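Local atomic coordinates of allantoicase (Saccharomyces cerevisiae, PDB entry 1O59), a protein that catalyses the hydrolysis of allantoate to (S)-ureidoglycolate and urea, a step of purine breakdown that lets yeast use purines as a secondary nitrogen source. Residues 101-109 / 168-176. Residues are numbered along the deposited sequence; the frame is centred on the assembly and turned at random. Where two conformers were deposited one is given.
Sequences GVAAAHIIG and GLTKERFTH
Ala105 and Phe174 face each other as an antiparallel hydrogen-bonded pair and exchange both of their backbone bonds: Ala105 N reaches Phe174 O at 2.8 Å, in the carbonyl plane, and Phe174 N returns to Ala105 O, there tilted 33° from the plane of the Ala105 carbonyl. Two residues further along the strand, Ile107 O accepts a nearly straight bond (170°) from Thr170 N at 2.8 Å. Between these anchor points Lys171 and Glu172 bow outward, and the imidazole of His106 enters the bend. With chi1 at -66°, CG lies anti to the carbonyl carbon, which brings the ring in against the loop; its CD2 sits 3.0 Å from Thr170 O, and NE2 comes within 3.1 Å of Lys171 O. Arg173 lays its CB over one ring face in a CH-pi contact, 4.0 Å from the centroid, while its extended chain runs past Ala104, with CD 4.1 Å from Ala104 CB. Replacing His106 by an alanine is likely to leave the carbonyls of Thr170 and Lys171 without the ring edge beside them and Arg173 CB without a face to cover. Beyond Thr170 the packing turns apolar: Leu169 CD2 packs 3.9 Å from Ile108 CB, and Ile108 CD1 rests against the backbone of Gly168. The connection, which leads from strand 160-164 in one antiparallel sheet to strand 176-182 in another, is thereby fastened along strand 105-113; both segments lie within the first allantoicase repeat. On the interior side, Ile107, Thr170 and Phe174 all meet Ile149 of strand 147-154, whereas His106 and Ile108 pair through their backbones with Arg195 and Tyr193 of strand 186-196, Ile108 and Gly109 forming a classic beta bulge opposite Tyr193.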
ATOM      1  N   GLY A 101      -2.335   6.411  -6.784  1.00 59.41           N
ATOM      2  CA  GLY A 101      -3.749   6.123  -6.643  1.00 59.88           C
ATOM      3  C   GLY A 101      -4.373   7.024  -5.611  1.00 60.17           C
ATOM      4  O   GLY A 101      -5.554   7.232  -5.614  1.00 60.29           O
ATOM      5  N   VAL A 102      -3.563   7.545  -4.700  1.00 61.37           N
ATOM      6  CA  VAL A 102      -4.002   8.602  -3.780  1.00 61.19           C
ATOM      7  C   VAL A 102      -3.799   9.971  -4.434  1.00 61.23           C
ATOM      8  O   VAL A 102      -3.082  10.102  -5.414  1.00 61.84           O
ATOM      9  CB  VAL A 102      -3.230   8.539  -2.464  1.00 61.05           C
ATOM     10  CG1 VAL A 102      -3.495   7.206  -1.809  1.00 60.61           C
ATOM     11  CG2 VAL A 102      -1.720   8.759  -2.688  1.00 60.60           C
ATOM     12  N   ALA A 103      -4.435  10.982  -3.873  1.00 61.38           N
ATOM     13  CA  ALA A 103      -4.408  12.336  -4.428  1.00 61.17           C
ATOM     14  C   ALA A 103      -3.031  13.035  -4.374  1.00 61.07           C
ATOM     15  O   ALA A 103      -2.734  13.870  -5.248  1.00 61.88           O
ATOM     16  CB  ALA A 103      -5.429  13.184  -3.700  1.00 60.88           C
ATOM     17  N   ALA A 104      -2.243  12.727  -3.333  1.00 59.82           N
ATOM     18  CA  ALA A 104      -0.957  13.335  -3.079  1.00 58.98           C
ATOM     19  C   ALA A 104      -0.296  12.690  -1.850  1.00 59.13           C
ATOM     20  O   ALA A 104      -0.964  12.144  -0.975  1.00 59.54           O
ATOM     21  CB  ALA A 104      -1.116  14.820  -2.858  1.00 58.99           C
ATOM     22  N   ALA A 105       1.023  12.755  -1.777  1.00 58.86           N
ATOM     23  CA  ALA A 105       1.749  12.214  -0.640  1.00 58.35           C
ATOM     24  C   ALA A 105       3.156  12.819  -0.473  1.00 58.18           C
ATOM     25  O   ALA A 105       3.782  13.271  -1.439  1.00 57.75           O
ATOM     26  CB  ALA A 105       1.847  10.693  -0.779  1.00 57.97           C
ATOM     27  N   HIS A 106       3.633  12.795   0.768  1.00 58.33           N
ATOM     28  CA  HIS A 106       5.041  13.033   1.108  1.00 58.43           C
ATOM     29  C   HIS A 106       5.798  11.681   1.108  1.00 58.63           C
ATOM     30  O   HIS A 106       5.335  10.722   1.717  1.00 59.61           O
ATOM     31  CB  HIS A 106       5.128  13.671   2.492  1.00 58.65           C
ATOM     32  CG  HIS A 106       4.540  15.048   2.582  1.00 59.17           C
ATOM     33  ND1 HIS A 106       3.240  15.279   2.970  1.00 61.77           N
ATOM     34  CD2 HIS A 106       5.088  16.267   2.381  1.00 60.46           C
ATOM     35  CE1 HIS A 106       3.007  16.582   2.993  1.00 61.14           C
ATOM     36  NE2 HIS A 106       4.114  17.203   2.635  1.00 60.83           N
ATOM     37  N   ILE A 107       6.947  11.588   0.434  1.00 58.24           N
ATOM     38  CA  ILE A 107       7.650  10.283   0.261  1.00 57.49           C
ATOM     39  C   ILE A 107       8.690   9.992   1.327  1.00 56.73           C
ATOM     40  O   ILE A 107       9.455  10.867   1.704  1.00 56.43           O
ATOM     41  CB  ILE A 107       8.308  10.197  -1.137  1.00 57.35           C
ATOM     42  CG1 ILE A 107       7.282  10.492  -2.224  1.00 57.73           C
ATOM     43  CG2 ILE A 107       8.921   8.829  -1.363  1.00 57.58           C
ATOM     44  CD1 ILE A 107       6.017   9.557  -2.165  1.00 61.18           C
ATOM     45  N   ILE A 108       8.701   8.756   1.823  1.00 56.32           N
ATOM     46  CA  ILE A 108       9.670   8.336   2.845  1.00 55.87           C
ATOM     47  C   ILE A 108      10.655   7.261   2.354  1.00 55.60           C
ATOM     48  O   ILE A 108      11.810   7.218   2.779  1.00 55.05           O
ATOM     49  CB  ILE A 108       8.940   7.848   4.142  1.00 55.90           C
ATOM     50  CG1 ILE A 108       9.959   7.313   5.155  1.00 56.05           C
ATOM     51  CG2 ILE A 108       7.860   6.799   3.856  1.00 57.06           C
ATOM     52  CD1 ILE A 108      10.953   8.393   5.639  1.00 54.44           C
ATOM     53  N   GLY A 109      10.197   6.379   1.472  1.00 55.84           N
ATOM     54  CA  GLY A 109      11.039   5.280   1.040  1.00 55.89           C
ATOM     55  C   GLY A 109      10.394   4.458  -0.011  1.00 56.05           C
ATOM     56  O   GLY A 109       9.433   4.897  -0.644  1.00 56.13           O
ATOM     57  N   GLY A 168      14.356  11.587   5.574  1.00 63.64           N
ATOM     58  CA  GLY A 168      13.045  11.232   6.073  1.00 63.08           C
ATOM     59  C   GLY A 168      11.994  11.691   5.097  1.00 62.59           C
ATOM     60  O   GLY A 168      12.255  11.765   3.919  1.00 62.52           O
ATOM     61  N   LEU A 169      10.804  12.010   5.589  1.00 62.27           N
ATOM     62  CA  LEU A 169       9.709  12.376   4.718  1.00 61.48           C
ATOM     63  C   LEU A 169      10.038  13.624   3.919  1.00 61.60           C
ATOM     64  O   LEU A 169      10.408  14.669   4.444  1.00 60.99           O
ATOM     65  CB  LEU A 169       8.434  12.652   5.496  1.00 61.39           C
ATOM     66  CG  LEU A 169       7.416  11.566   5.765  1.00 60.19           C
ATOM     67  CD1 LEU A 169       6.374  12.161   6.694  1.00 60.12           C
ATOM     68  CD2 LEU A 169       6.775  11.041   4.504  1.00 59.74           C
ATOM     69  N   THR A 170       9.893  13.476   2.621  1.00 62.14           N
ATOM     70  CA  THR A 170       9.805  14.576   1.692  1.00 62.53           C
ATOM     71  C   THR A 170       9.020  15.764   2.280  1.00 62.95           C
ATOM     72  O   THR A 170       7.977  15.591   2.879  1.00 62.03           O
ATOM     73  CB  THR A 170       9.173  13.993   0.446  1.00 62.47           C
ATOM     74  OG1 THR A 170      10.163  13.871  -0.581  1.00 64.40           O
ATOM     75  CG2 THR A 170       8.131  14.839  -0.111  1.00 62.58           C
ATOM     76  N   LYS A 171       9.565  16.967   2.129  1.00 64.07           N
ATOM     77  CA  LYS A 171       8.960  18.183   2.670  1.00 64.81           C
ATOM     78  C   LYS A 171       7.733  18.563   1.850  1.00 64.63           C
ATOM     79  O   LYS A 171       6.706  18.934   2.397  1.00 64.49           O
ATOM     80  CB  LYS A 171       9.977  19.307   2.613  1.00 65.40           C
ATOM     81  CG  LYS A 171       9.580  20.566   3.351  1.00 68.94           C
ATOM     82  CD  LYS A 171       9.973  20.555   4.866  1.00 73.16           C
ATOM     83  CE  LYS A 171      11.456  20.941   5.123  1.00 74.58           C
ATOM     84  NZ  LYS A 171      12.365  19.818   4.689  1.00 75.13           N
ATOM     85  N   GLU A 172       7.841  18.417   0.531  1.00 64.52           N
ATOM     86  CA  GLU A 172       6.784  18.807  -0.396  1.00 63.96           C
ATOM     87  C   GLU A 172       5.881  17.593  -0.633  1.00 63.10           C
ATOM     88  O   GLU A 172       6.243  16.475  -0.319  1.00 62.36           O
ATOM     89  CB  GLU A 172       7.402  19.304  -1.722  1.00 64.15           C
ATOM     90  CG  GLU A 172       8.647  20.211  -1.639  0.65 64.76           C
ATOM     91  CD  GLU A 172       9.731  19.822  -2.670  0.65 65.37           C
ATOM     92  OE1 GLU A 172      10.187  20.682  -3.471  0.65 65.09           O
ATOM     93  OE2 GLU A 172      10.133  18.633  -2.691  0.65 67.39           O
ATOM     94  N   ARG A 173       4.683  17.791  -1.155  1.00 62.42           N
ATOM     95  CA  ARG A 173       3.863  16.644  -1.511  1.00 62.27           C
ATOM     96  C   ARG A 173       3.869  16.495  -3.003  1.00 60.86           C
ATOM     97  O   ARG A 173       4.134  17.452  -3.717  1.00 60.60           O
ATOM     98  CB  ARG A 173       2.437  16.737  -0.961  1.00 62.38           C
ATOM     99  CG  ARG A 173       1.521  17.755  -1.616  1.00 63.09           C
ATOM    100  CD  ARG A 173       0.300  18.043  -0.752  1.00 65.16           C
ATOM    101  NE  ARG A 173      -0.633  19.046  -1.256  1.00 66.61           N
ATOM    102  CZ  ARG A 173      -0.418  20.354  -1.227  1.00 71.83           C
ATOM    103  NH1 ARG A 173       0.726  20.856  -0.753  1.00 74.81           N
ATOM    104  NH2 ARG A 173      -1.347  21.184  -1.694  1.00 73.23           N
ATOM    105  N   PHE A 174       3.592  15.273  -3.457  1.00 59.87           N
ATOM    106  CA  PHE A 174       3.657  14.901  -4.872  1.00 58.70           C
ATOM    107  C   PHE A 174       2.478  14.009  -5.275  1.00 58.25           C
ATOM    108  O   PHE A 174       1.814  13.434  -4.414  1.00 57.10           O
ATOM    109  CB  PHE A 174       4.973  14.167  -5.150  1.00 58.39           C
ATOM    110  CG  PHE A 174       6.195  14.965  -4.803  1.00 57.61           C
ATOM    111  CD1 PHE A 174       6.621  15.978  -5.631  1.00 57.12           C
ATOM    112  CD2 PHE A 174       6.900  14.735  -3.632  1.00 57.76           C
ATOM    113  CE1 PHE A 174       7.728  16.724  -5.322  1.00 56.05           C
ATOM    114  CE2 PHE A 174       8.022  15.500  -3.333  1.00 55.25           C
ATOM    115  CZ  PHE A 174       8.425  16.474  -4.187  1.00 56.05           C
ATOM    116  N   THR A 175       2.261  13.905  -6.592  1.00 57.95           N
ATOM    117  CA  THR A 175       1.143  13.164  -7.207  1.00 58.02           C
ATOM    118  C   THR A 175       1.577  12.101  -8.218  1.00 58.32           C
ATOM    119  O   THR A 175       0.804  11.203  -8.530  1.00 59.51           O
ATOM    120  CB  THR A 175       0.237  14.125  -7.997  1.00 57.50           C
ATOM    121  OG1 THR A 175       1.022  14.768  -9.007  1.00 59.06           O
ATOM    122  CG2 THR A 175      -0.327  15.284  -7.152  1.00 55.65           C
ATOM    123  N   HIS A 176       2.776  12.263  -8.770  1.00 58.35           N
ATOM    124  CA  HIS A 176       3.333  11.430  -9.831  1.00 57.84           C
ATOM    125  C   HIS A 176       4.797  11.068  -9.502  1.00 57.66           C
ATOM    126  O   HIS A 176       5.521  11.869  -8.939  1.00 56.88           O
ATOM    127  CB  HIS A 176       3.352  12.199 -11.150  1.00 57.73           C
ATOM    128  CG  HIS A 176       2.008  12.393 -11.773  1.00 57.18           C
ATOM    129  ND1 HIS A 176       1.089  13.301 -11.293  1.00 54.50           N
ATOM    130  CD2 HIS A 176       1.445  11.826 -12.868  1.00 55.93           C
ATOM    131  CE1 HIS A 176       0.011  13.271 -12.053  1.00 56.31           C
ATOM    132  NE2 HIS A 176       0.202  12.385 -13.018  1.00 56.53           N
TER
HETATM  133  O   HOH W   1      -2.618  11.501  -8.140  1.00 54.43           O